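Local structure of cortical-lytic enzyme (Clostridium perfringens, 5JIP) at residues 104-112 / 225-233; 258-268 / 295-305. The protein is a muramidase of glycoside hydrolase family 25 that takes part in cortical peptidoglycan hydrolysis during spore germination. All blocks are in the same frame, centred on the assembly; numbering follows the deposited sequence.

Contact 1 (104-112 / 225-233); sequences DYGDLFPVL and SIDSLMPPS. With MG (magnesium ion), chain E.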
loop_
_atom_site.group_PDB
_atom_site.type_symbol
_atom_site.label_atom_id
_atom_site.label_comp_id
_atom_site.label_asym_id
_atom_site.label_seq_id
_atom_site.Cartn_x
_atom_site.Cartn_y
_atom_site.Cartn_z
ATOM N N ASP A 104 -11.454 17.411 12.174
ATOM C CA ASP A 104 -11.373 17.477 10.714
ATOM C C ASP A 104 -10.237 18.420 10.355
ATOM O O ASP A 104 -10.223 19.561 10.816
ATOM C CB ASP A 104 -12.709 17.978 10.133
ATOM C CG ASP A 104 -12.800 17.881 8.608
ATOM O OD1 ASP A 104 -11.782 18.030 7.893
ATOM O OD2 ASP A 104 -13.940 17.710 8.125
ATOM N N TYR A 105 -9.290 17.953 9.539
ATOM C CA TYR A 105 -8.093 18.733 9.263
ATOM C C TYR A 105 -7.983 19.117 7.785
ATOM O O TYR A 105 -6.904 19.518 7.334
ATOM C CB TYR A 105 -6.850 17.962 9.750
ATOM C CG TYR A 105 -6.993 17.539 11.202
ATOM C CD1 TYR A 105 -6.779 18.443 12.215
ATOM C CD2 TYR A 105 -7.386 16.253 11.545
ATOM C CE1 TYR A 105 -6.952 18.087 13.534
ATOM C CE2 TYR A 105 -7.570 15.889 12.858
ATOM C CZ TYR A 105 -7.337 16.799 13.846
ATOM O OH TYR A 105 -7.513 16.419 15.171
ATOM N N GLY A 106 -9.083 19.050 7.040
ATOM C CA GLY A 106 -9.133 19.474 5.653
ATOM C C GLY A 106 -9.254 18.292 4.705
ATOM O O GLY A 106 -9.047 17.136 5.069
ATOM N N ASP A 107 -9.592 18.611 3.449
ATOM C CA ASP A 107 -9.643 17.584 2.417
ATOM C C ASP A 107 -8.249 17.212 1.927
ATOM O O ASP A 107 -7.949 16.030 1.719
ATOM C CB ASP A 107 -10.472 18.068 1.238
ATOM C CG ASP A 107 -11.823 18.597 1.655
ATOM O OD1 ASP A 107 -12.461 17.946 2.507
ATOM O OD2 ASP A 107 -12.240 19.629 1.086
ATOM N N LEU A 108 -7.403 18.208 1.697
ATOM C CA LEU A 108 -6.055 17.970 1.213
ATOM C C LEU A 108 -5.101 17.849 2.393
ATOM O O LEU A 108 -5.448 18.202 3.529
ATOM C CB LEU A 108 -5.600 19.107 0.317
ATOM C CG LEU A 108 -6.659 19.741 -0.560
ATOM C CD1 LEU A 108 -6.112 21.012 -1.234
ATOM C CD2 LEU A 108 -7.113 18.724 -1.601
ATOM N N PHE A 109 -3.882 17.342 2.110
ATOM C CA PHE A 109 -2.813 17.292 3.107
ATOM C C PHE A 109 -2.748 18.637 3.821
ATOM O O PHE A 109 -2.547 19.672 3.173
ATOM C CB PHE A 109 -1.410 17.051 2.511
ATOM C CG PHE A 109 -1.199 15.723 1.833
ATOM C CD1 PHE A 109 -1.117 14.539 2.559
ATOM C CD2 PHE A 109 -0.957 15.679 0.468
ATOM C CE1 PHE A 109 -0.877 13.356 1.912
ATOM C CE2 PHE A 109 -0.699 14.499 -0.178
ATOM C CZ PHE A 109 -0.657 13.339 0.522
ATOM N N PRO A 110 -2.818 18.662 5.137
ATOM C CA PRO A 110 -2.341 19.842 5.855
ATOM C C PRO A 110 -0.887 20.105 5.495
ATOM O O PRO A 110 -0.127 19.177 5.223
ATOM C CB PRO A 110 -2.508 19.455 7.332
ATOM C CG PRO A 110 -3.483 18.317 7.322
ATOM C CD PRO A 110 -3.217 17.583 6.052
ATOM N N VAL A 111 -0.507 21.385 5.449
ATOM C CA VAL A 111 0.800 21.782 4.944
ATOM C C VAL A 111 1.538 22.630 5.983
ATOM O O VAL A 111 0.957 23.551 6.580
ATOM C CB VAL A 111 0.662 22.547 3.614
ATOM C CG1 VAL A 111 1.916 23.318 3.248
ATOM C CG2 VAL A 111 0.311 21.591 2.497
ATOM N N LEU A 112 2.827 22.315 6.176
ATOM C CA LEU A 112 3.785 23.185 6.851
ATOM C C LEU A 112 4.567 23.977 5.808
ATOM O O LEU A 112 5.251 23.403 4.958
ATOM C CB LEU A 112 4.730 22.370 7.733
ATOM C CG LEU A 112 5.786 23.151 8.514
ATOM C CD1 LEU A 112 5.127 23.939 9.619
ATOM C CD2 LEU A 112 6.784 22.157 9.086
ATOM N N SER A 225 -4.173 12.580 -9.980
ATOM C CA SER A 225 -5.487 12.422 -9.387
ATOM C C SER A 225 -5.608 13.253 -8.121
ATOM O O SER A 225 -4.709 13.255 -7.280
ATOM C CB SER A 225 -5.767 10.971 -9.035
ATOM O OG SER A 225 -7.032 10.881 -8.415
ATOM N N ILE A 226 -6.758 13.913 -7.978
ATOM C CA ILE A 226 -7.060 14.642 -6.750
ATOM C C ILE A 226 -7.014 13.699 -5.549
ATOM O O ILE A 226 -6.737 14.122 -4.424
ATOM C CB ILE A 226 -8.426 15.345 -6.884
ATOM C CG1 ILE A 226 -8.717 16.182 -5.650
ATOM C CG2 ILE A 226 -9.545 14.344 -7.083
ATOM C CD1 ILE A 226 -7.790 17.422 -5.538
ATOM N N ASP A 227 -7.294 12.414 -5.769
ATOM C CA ASP A 227 -7.272 11.442 -4.688
ATOM C C ASP A 227 -5.908 11.390 -4.008
ATOM O O ASP A 227 -5.834 11.149 -2.797
ATOM C CB ASP A 227 -7.644 10.049 -5.220
ATOM C CG ASP A 227 -9.032 9.986 -5.861
ATOM O OD1 ASP A 227 -9.874 10.817 -5.555
ATOM O OD2 ASP A 227 -9.265 9.062 -6.674
ATOM N N SER A 228 -4.836 11.680 -4.748
ATOM C CA SER A 228 -3.487 11.601 -4.191
ATOM C C SER A 228 -3.178 12.744 -3.220
ATOM O O SER A 228 -2.139 12.712 -2.576
ATOM C CB SER A 228 -2.464 11.590 -5.314
ATOM O OG SER A 228 -2.595 10.387 -6.065
ATOM N N LEU A 229 -4.039 13.756 -3.136
ATOM C CA LEU A 229 -3.902 14.804 -2.134
ATOM C C LEU A 229 -4.780 14.573 -0.911
ATOM O O LEU A 229 -4.577 15.250 0.116
ATOM C CB LEU A 229 -4.265 16.173 -2.744
ATOM C CG LEU A 229 -3.344 16.706 -3.852
ATOM C CD1 LEU A 229 -3.875 18.029 -4.388
ATOM C CD2 LEU A 229 -1.901 16.858 -3.322
ATOM N N MET A 230 -5.754 13.652 -1.000
ATOM C CA MET A 230 -6.817 13.478 -0.002
ATOM C C MET A 230 -6.818 12.085 0.631
ATOM O O MET A 230 -6.388 11.111 0.005
ATOM C CB MET A 230 -8.189 13.705 -0.636
ATOM C CG MET A 230 -8.308 15.015 -1.332
ATOM S SD MET A 230 -10.001 15.389 -1.861
ATOM C CE MET A 230 -10.393 14.020 -2.950
ATOM N N PRO A 231 -7.328 11.950 1.851
ATOM C CA PRO A 231 -7.625 10.619 2.359
ATOM C C PRO A 231 -8.689 9.952 1.505
ATOM O O PRO A 231 -9.551 10.634 0.902
ATOM C CB PRO A 231 -8.135 10.886 3.785
ATOM C CG PRO A 231 -7.662 12.279 4.097
ATOM C CD PRO A 231 -7.696 12.990 2.832
ATOM N N PRO A 232 -8.706 8.627 1.469
ATOM C CA PRO A 232 -9.803 7.927 0.789
ATOM C C PRO A 232 -11.124 8.170 1.490
ATOM O O PRO A 232 -11.180 8.518 2.678
ATOM C CB PRO A 232 -9.418 6.448 0.881
ATOM C CG PRO A 232 -8.345 6.360 1.799
ATOM C CD PRO A 232 -7.819 7.696 2.183
ATOM N N SER A 233 -12.195 7.942 0.733
ATOM C CA SER A 233 -13.554 7.996 1.255
ATOM C C SER A 233 -13.835 6.822 2.185
ATOM O O SER A 233 -13.134 5.805 2.195
ATOM C CB SER A 233 -14.584 7.959 0.120
ATOM O OG SER A 233 -14.454 9.062 -0.762
HETATM MG MG MG E . -5.257 9.871 -1.148
HETATM O O HOH W 1 -3.498 10.927 -0.686
HETATM O O HOH W 2 -7.061 8.781 -1.460
#
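The carbonyl oxygen Asp107 O is buried here with no hydrogen-bond partner in the model. Met230 CG comes to 3.2 Å of Asp107 O, and the ring carbon Pro231 CD lies equally near. Met230 CA adds a C-H...O contact to the same oxygen, so weak C-H donors do what little is done for it. This is where the TIM-barrel-type domain of the family meets the linker to the C-terminal β domain: 104-112 runs into barrel strand 111-113, and the 3-10 turn 226-229 opens the magnesium-binding loop of 225-233.

One conventional hydrogen bond joins the two pieces, Phe109 N to Leu229 O at 3.0 Å, bent at the hydrogen (130°) although the donor stands nearly in line with the carbonyl. Phe109 has its CG anti to its own carbonyl carbon (chi1 -65°), which folds the ring back beside the donating N. Leu229 O therefore also sits over one face of that ring, displaced toward the rim. Leu108 CA makes a further C-H...O contact to Leu229 O.

On the apolar side, Leu108 CD2 rests against Met230 CG at 3.9 Å and reaches Leu229 CB and Ile226 CD1 as well. Met230 CG stands beside its own backbone N (chi1 -54°), and Met230 SD follows at 4.1 Å from Asp107 CB. The carboxylate of Asp107 is held by Arg64 and by Cys70 N.

While Leu229 O faces the barrel side, the carbonyls of Asp227 and Met230 go to magnesium, whose protein ligands are completed by Asp258 and Asp304. Met230 O binds the ion at 2.0 Å. Asp227 O does double duty, ligating magnesium at 2.2 Å and accepting the 3-10 bond from Met230 N.

Contact 2 (258-268 / 295-305); sequences DLNGYNVFVND and PIKISIEAFDI. With MG (magnesium ion), chain E.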
loop_
_atom_site.group_PDB
_atom_site.type_symbol
_atom_site.label_atom_id
_atom_site.label_comp_id
_atom_site.label_asym_id
_atom_site.label_seq_id
_atom_site.Cartn_x
_atom_site.Cartn_y
_atom_site.Cartn_z
ATOM N N ASP A 258 -5.371 6.187 -5.776
ATOM C CA ASP A 258 -4.246 5.915 -4.903
ATOM C C ASP A 258 -4.611 4.944 -3.789
ATOM O O ASP A 258 -3.912 4.896 -2.773
ATOM C CB ASP A 258 -3.705 7.222 -4.300
ATOM C CG ASP A 258 -4.723 7.914 -3.407
ATOM O OD1 ASP A 258 -5.949 7.618 -3.530
ATOM O OD2 ASP A 258 -4.325 8.790 -2.601
ATOM N N LEU A 259 -5.716 4.204 -3.943
ATOM C CA LEU A 259 -6.112 3.227 -2.946
ATOM C C LEU A 259 -4.997 2.204 -2.740
ATOM O O LEU A 259 -4.368 1.729 -3.690
ATOM C CB LEU A 259 -7.384 2.527 -3.386
ATOM C CG LEU A 259 -7.948 1.504 -2.418
ATOM C CD1 LEU A 259 -8.479 2.166 -1.177
ATOM C CD2 LEU A 259 -9.004 0.721 -3.146
ATOM N N ASN A 260 -4.745 1.873 -1.485
ATOM C CA ASN A 260 -3.719 0.915 -1.176
ATOM C C ASN A 260 -4.166 -0.243 -0.303
ATOM O O ASN A 260 -3.445 -1.237 -0.254
ATOM C CB ASN A 260 -2.533 1.607 -0.514
ATOM C CG ASN A 260 -1.231 1.073 -1.026
ATOM O OD1 ASN A 260 -1.214 0.344 -2.017
ATOM N ND2 ASN A 260 -0.128 1.412 -0.352
ATOM N N GLY A 261 -5.318 -0.169 0.356
ATOM C CA GLY A 261 -5.813 -1.310 1.101
ATOM C C GLY A 261 -6.849 -0.903 2.130
ATOM O O GLY A 261 -7.333 0.223 2.143
ATOM N N TYR A 262 -7.141 -1.848 3.009
ATOM C CA TYR A 262 -8.156 -1.727 4.040
ATOM C C TYR A 262 -7.668 -2.413 5.298
ATOM O O TYR A 262 -6.960 -3.425 5.238
ATOM C CB TYR A 262 -9.491 -2.380 3.638
ATOM C CG TYR A 262 -10.002 -2.049 2.273
ATOM C CD1 TYR A 262 -9.547 -2.739 1.157
ATOM C CD2 TYR A 262 -10.992 -1.084 2.099
ATOM C CE1 TYR A 262 -10.013 -2.434 -0.100
ATOM C CE2 TYR A 262 -11.472 -0.783 0.865
ATOM C CZ TYR A 262 -11.012 -1.466 -0.236
ATOM O OH TYR A 262 -11.522 -1.140 -1.461
ATOM N N ASN A 263 -8.076 -1.865 6.431
ATOM C CA ASN A 263 -8.001 -2.531 7.723
ATOM C C ASN A 263 -9.417 -2.813 8.211
ATOM O O ASN A 263 -10.290 -1.940 8.157
ATOM C CB ASN A 263 -7.280 -1.677 8.766
ATOM C CG ASN A 263 -5.806 -1.500 8.461
ATOM O OD1 ASN A 263 -5.130 -2.424 7.984
ATOM N ND2 ASN A 263 -5.307 -0.288 8.675
ATOM N N VAL A 264 -9.612 -4.021 8.737
ATOM C CA VAL A 264 -10.898 -4.482 9.262
ATOM C C VAL A 264 -10.756 -4.770 10.746
ATOM O O VAL A 264 -9.718 -5.277 11.203
ATOM C CB VAL A 264 -11.391 -5.733 8.510
ATOM C CG1 VAL A 264 -12.674 -6.274 9.129
ATOM C CG2 VAL A 264 -11.596 -5.386 7.034
ATOM N N PHE A 265 -11.814 -4.465 11.491
ATOM C CA PHE A 265 -11.805 -4.570 12.945
ATOM C C PHE A 265 -13.054 -5.280 13.445
ATOM O O PHE A 265 -14.144 -5.105 12.884
ATOM C CB PHE A 265 -11.738 -3.200 13.575
ATOM C CG PHE A 265 -10.528 -2.390 13.156
ATOM C CD1 PHE A 265 -10.547 -1.629 11.990
ATOM C CD2 PHE A 265 -9.377 -2.396 13.937
ATOM C CE1 PHE A 265 -9.427 -0.882 11.609
ATOM C CE2 PHE A 265 -8.241 -1.666 13.560
ATOM C CZ PHE A 265 -8.271 -0.901 12.406
ATOM N N VAL A 266 -12.878 -6.058 14.517
ATOM C CA VAL A 266 -13.975 -6.712 15.233
ATOM C C VAL A 266 -14.004 -6.135 16.644
ATOM O O VAL A 266 -13.031 -6.283 17.399
ATOM C CB VAL A 266 -13.812 -8.241 15.270
ATOM C CG1 VAL A 266 -14.928 -8.857 16.136
ATOM C CG2 VAL A 266 -13.810 -8.841 13.870
ATOM N N ASN A 267 -15.112 -5.476 16.993
ATOM C CA ASN A 267 -15.205 -4.750 18.250
ATOM C C ASN A 267 -13.923 -3.945 18.466
ATOM O O ASN A 267 -13.336 -3.984 19.552
ATOM C CB ASN A 267 -15.446 -5.710 19.419
ATOM C CG ASN A 267 -16.778 -6.448 19.328
ATOM O OD1 ASN A 267 -17.752 -5.940 18.766
ATOM N ND2 ASN A 267 -16.822 -7.638 19.888
ATOM N N ASP A 268 -13.452 -3.258 17.425
ATOM C CA ASP A 268 -12.305 -2.347 17.474
ATOM C C ASP A 268 -10.975 -3.068 17.620
ATOM O O ASP A 268 -9.926 -2.400 17.711
ATOM C CB ASP A 268 -12.432 -1.312 18.607
ATOM C CG ASP A 268 -13.661 -0.417 18.445
ATOM O OD1 ASP A 268 -14.028 -0.091 17.299
ATOM O OD2 ASP A 268 -14.278 -0.046 19.466
ATOM N N PRO A 295 -24.082 -8.284 20.566
ATOM C CA PRO A 295 -23.794 -7.746 19.234
ATOM C C PRO A 295 -22.298 -7.692 18.961
ATOM O O PRO A 295 -21.479 -7.613 19.878
ATOM C CB PRO A 295 -24.399 -6.339 19.279
ATOM C CG PRO A 295 -25.435 -6.408 20.306
ATOM C CD PRO A 295 -24.917 -7.359 21.349
ATOM N N ILE A 296 -21.954 -7.758 17.673
ATOM C CA ILE A 296 -20.571 -7.731 17.209
ATOM C C ILE A 296 -20.445 -6.585 16.221
ATOM O O ILE A 296 -21.200 -6.517 15.245
ATOM C CB ILE A 296 -20.157 -9.055 16.557
ATOM C CG1 ILE A 296 -20.239 -10.201 17.584
ATOM C CG2 ILE A 296 -18.730 -8.960 15.986
ATOM C CD1 ILE A 296 -20.151 -11.600 16.958
ATOM N N LYS A 297 -19.495 -5.691 16.465
ATOM C CA LYS A 297 -19.260 -4.564 15.573
ATOM C C LYS A 297 -18.143 -4.899 14.594
ATOM O O LYS A 297 -16.991 -5.139 14.997
ATOM C CB LYS A 297 -18.914 -3.282 16.326
ATOM C CG LYS A 297 -18.795 -2.092 15.356
ATOM C CD LYS A 297 -18.509 -0.752 16.050
ATOM C CE LYS A 297 -17.170 -0.764 16.721
ATOM N NZ LYS A 297 -16.701 0.639 16.980
ATOM N N ILE A 298 -18.485 -4.881 13.318
ATOM C CA ILE A 298 -17.512 -4.973 12.243
ATOM C C ILE A 298 -17.287 -3.559 11.717
ATOM O O ILE A 298 -18.247 -2.824 11.455
ATOM C CB ILE A 298 -18.008 -5.907 11.129
ATOM C CG1 ILE A 298 -18.375 -7.303 11.678
ATOM C CG2 ILE A 298 -16.960 -6.007 10.024
ATOM C CD1 ILE A 298 -17.205 -8.106 12.279
ATOM N N SER A 299 -16.026 -3.153 11.589
ATOM C CA SER A 299 -15.740 -1.838 11.034
ATOM C C SER A 299 -14.546 -1.920 10.090
ATOM O O SER A 299 -13.724 -2.843 10.160
ATOM C CB SER A 299 -15.465 -0.800 12.124
ATOM O OG SER A 299 -14.382 -1.205 12.915
ATOM N N ILE A 300 -14.440 -0.923 9.223
ATOM C CA ILE A 300 -13.417 -0.959 8.193
ATOM C C ILE A 300 -12.984 0.457 7.850
ATOM O O ILE A 300 -13.772 1.403 7.919
ATOM C CB ILE A 300 -13.950 -1.712 6.957
ATOM C CG1 ILE A 300 -12.827 -2.008 5.960
ATOM C CG2 ILE A 300 -15.087 -0.908 6.307
ATOM C CD1 ILE A 300 -13.224 -2.909 4.815
ATOM N N GLU A 301 -11.711 0.587 7.456
ATOM C CA GLU A 301 -11.166 1.814 6.897
ATOM C C GLU A 301 -10.360 1.488 5.642
ATOM O O GLU A 301 -9.648 0.478 5.585
ATOM C CB GLU A 301 -10.283 2.547 7.926
ATOM C CG GLU A 301 -9.013 1.755 8.326
ATOM C CD GLU A 301 -8.313 2.313 9.552
ATOM O OE1 GLU A 301 -8.859 3.242 10.198
ATOM O OE2 GLU A 301 -7.202 1.796 9.883
ATOM N N ALA A 302 -10.482 2.346 4.638
ATOM C CA ALA A 302 -9.552 2.324 3.526
ATOM C C ALA A 302 -8.311 3.138 3.878
ATOM O O ALA A 302 -8.341 4.007 4.751
ATOM C CB ALA A 302 -10.201 2.877 2.268
ATOM N N PHE A 303 -7.198 2.846 3.197
ATOM C CA PHE A 303 -6.036 3.726 3.297
ATOM C C PHE A 303 -5.369 3.812 1.933
ATOM O O PHE A 303 -5.545 2.933 1.081
ATOM C CB PHE A 303 -5.022 3.293 4.391
ATOM C CG PHE A 303 -4.476 1.886 4.257
ATOM C CD1 PHE A 303 -3.364 1.612 3.461
ATOM C CD2 PHE A 303 -5.043 0.847 4.979
ATOM C CE1 PHE A 303 -2.856 0.315 3.364
ATOM C CE2 PHE A 303 -4.535 -0.432 4.906
ATOM C CZ PHE A 303 -3.447 -0.716 4.095
ATOM N N ASP A 304 -4.633 4.903 1.713
ATOM C CA ASP A 304 -4.062 5.189 0.405
ATOM C C ASP A 304 -2.537 5.061 0.453
ATOM O O ASP A 304 -1.948 4.749 1.485
ATOM C CB ASP A 304 -4.543 6.552 -0.112
ATOM C CG ASP A 304 -4.091 7.733 0.742
ATOM O OD1 ASP A 304 -3.176 7.593 1.580
ATOM O OD2 ASP A 304 -4.670 8.824 0.546
ATOM N N ILE A 305 -1.901 5.244 -0.708
ATOM C CA ILE A 305 -0.485 4.930 -0.848
ATOM C C ILE A 305 0.375 5.712 0.122
ATOM O O ILE A 305 1.386 5.199 0.609
ATOM C CB ILE A 305 -0.048 5.155 -2.308
ATOM C CG1 ILE A 305 -0.737 4.100 -3.171
ATOM C CG2 ILE A 305 1.475 5.055 -2.447
ATOM C CD1 ILE A 305 -0.543 4.326 -4.684
HETATM MG MG MG E . -5.257 9.871 -1.148
HETATM O O HOH W 2 -7.061 8.781 -1.460
HETATM O O HOH W 3 0.125 2.578 1.867
HETATM O O HOH W 4 -19.339 -8.695 20.902
HETATM O O HOH W 5 -15.044 -3.053 14.995
HETATM O O HOH W 6 -13.642 0.718 14.711
HETATM O O HOH W 1 -3.498 10.927 -0.686
#
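Over one face of the Phe303 ring lies the backbone of Gly261, its CA 4.1 Å from the ring centroid and 18° off the normal, a CH-pi contact; Phe303 of the second subunit packs on the same side chain. The Phe265 ring instead receives Glu301 OE2 at its edge, in plane, the carboxylate turned 86° to it. That oxygen offers its anti lone pair to Asn263 ND2, 3.1 Å away and nearly straight (175°); Arg313 and Arg143 hold Glu301 OE1. Asn263 OD1 bonds to Thr273 OG1, and ND2 also reaches Thr273 of the second subunit.

Strands 259-266 and 296-304 are the antiparallel central pair of a four-stranded sheet, consistent with a fibronectin type III-like sandwich. At a classic β bulge Phe303 O accepts from both Asn260 N and Gly261 N. On the other face Val264 CG2 meets Ile300 CD1 at 3.7 Å. At the far end Asp268 OD1 forms a salt bridge with Lys297 NZ, 2.8 Å apart.

Beside the bulge, Asp258 OD2 and Asp304 OD2 both bind magnesium, while Asp304 OD1 accepts from Asp308 N. Only 3.2 Å separates Asp258 OD2 from Asp304 OD2, so the cation probably offsets their repulsion.

Both contacts feed the same magnesium ion: contact 1 supplies backbone carbonyls, contact 2 carboxylates, and the two waters on the metal belong to both. Asp227 O of the first lies 2.8 Å from Asp258 OD2 of the second, although the contact centres are about 19 Å apart. Contact 1 sits near the middle of the chain, partly buried, and joins irregular loops through one hydrogen bond and a few apolar touches, with 326 Å² buried. Contact 2 buries 1118 Å² along an antiparallel strand pair, mostly buried, whose Asp268/Pro295 end is exposed and whose bulge end also meets the second subunit. The ion thus ties the barrel-side linker to the β domain.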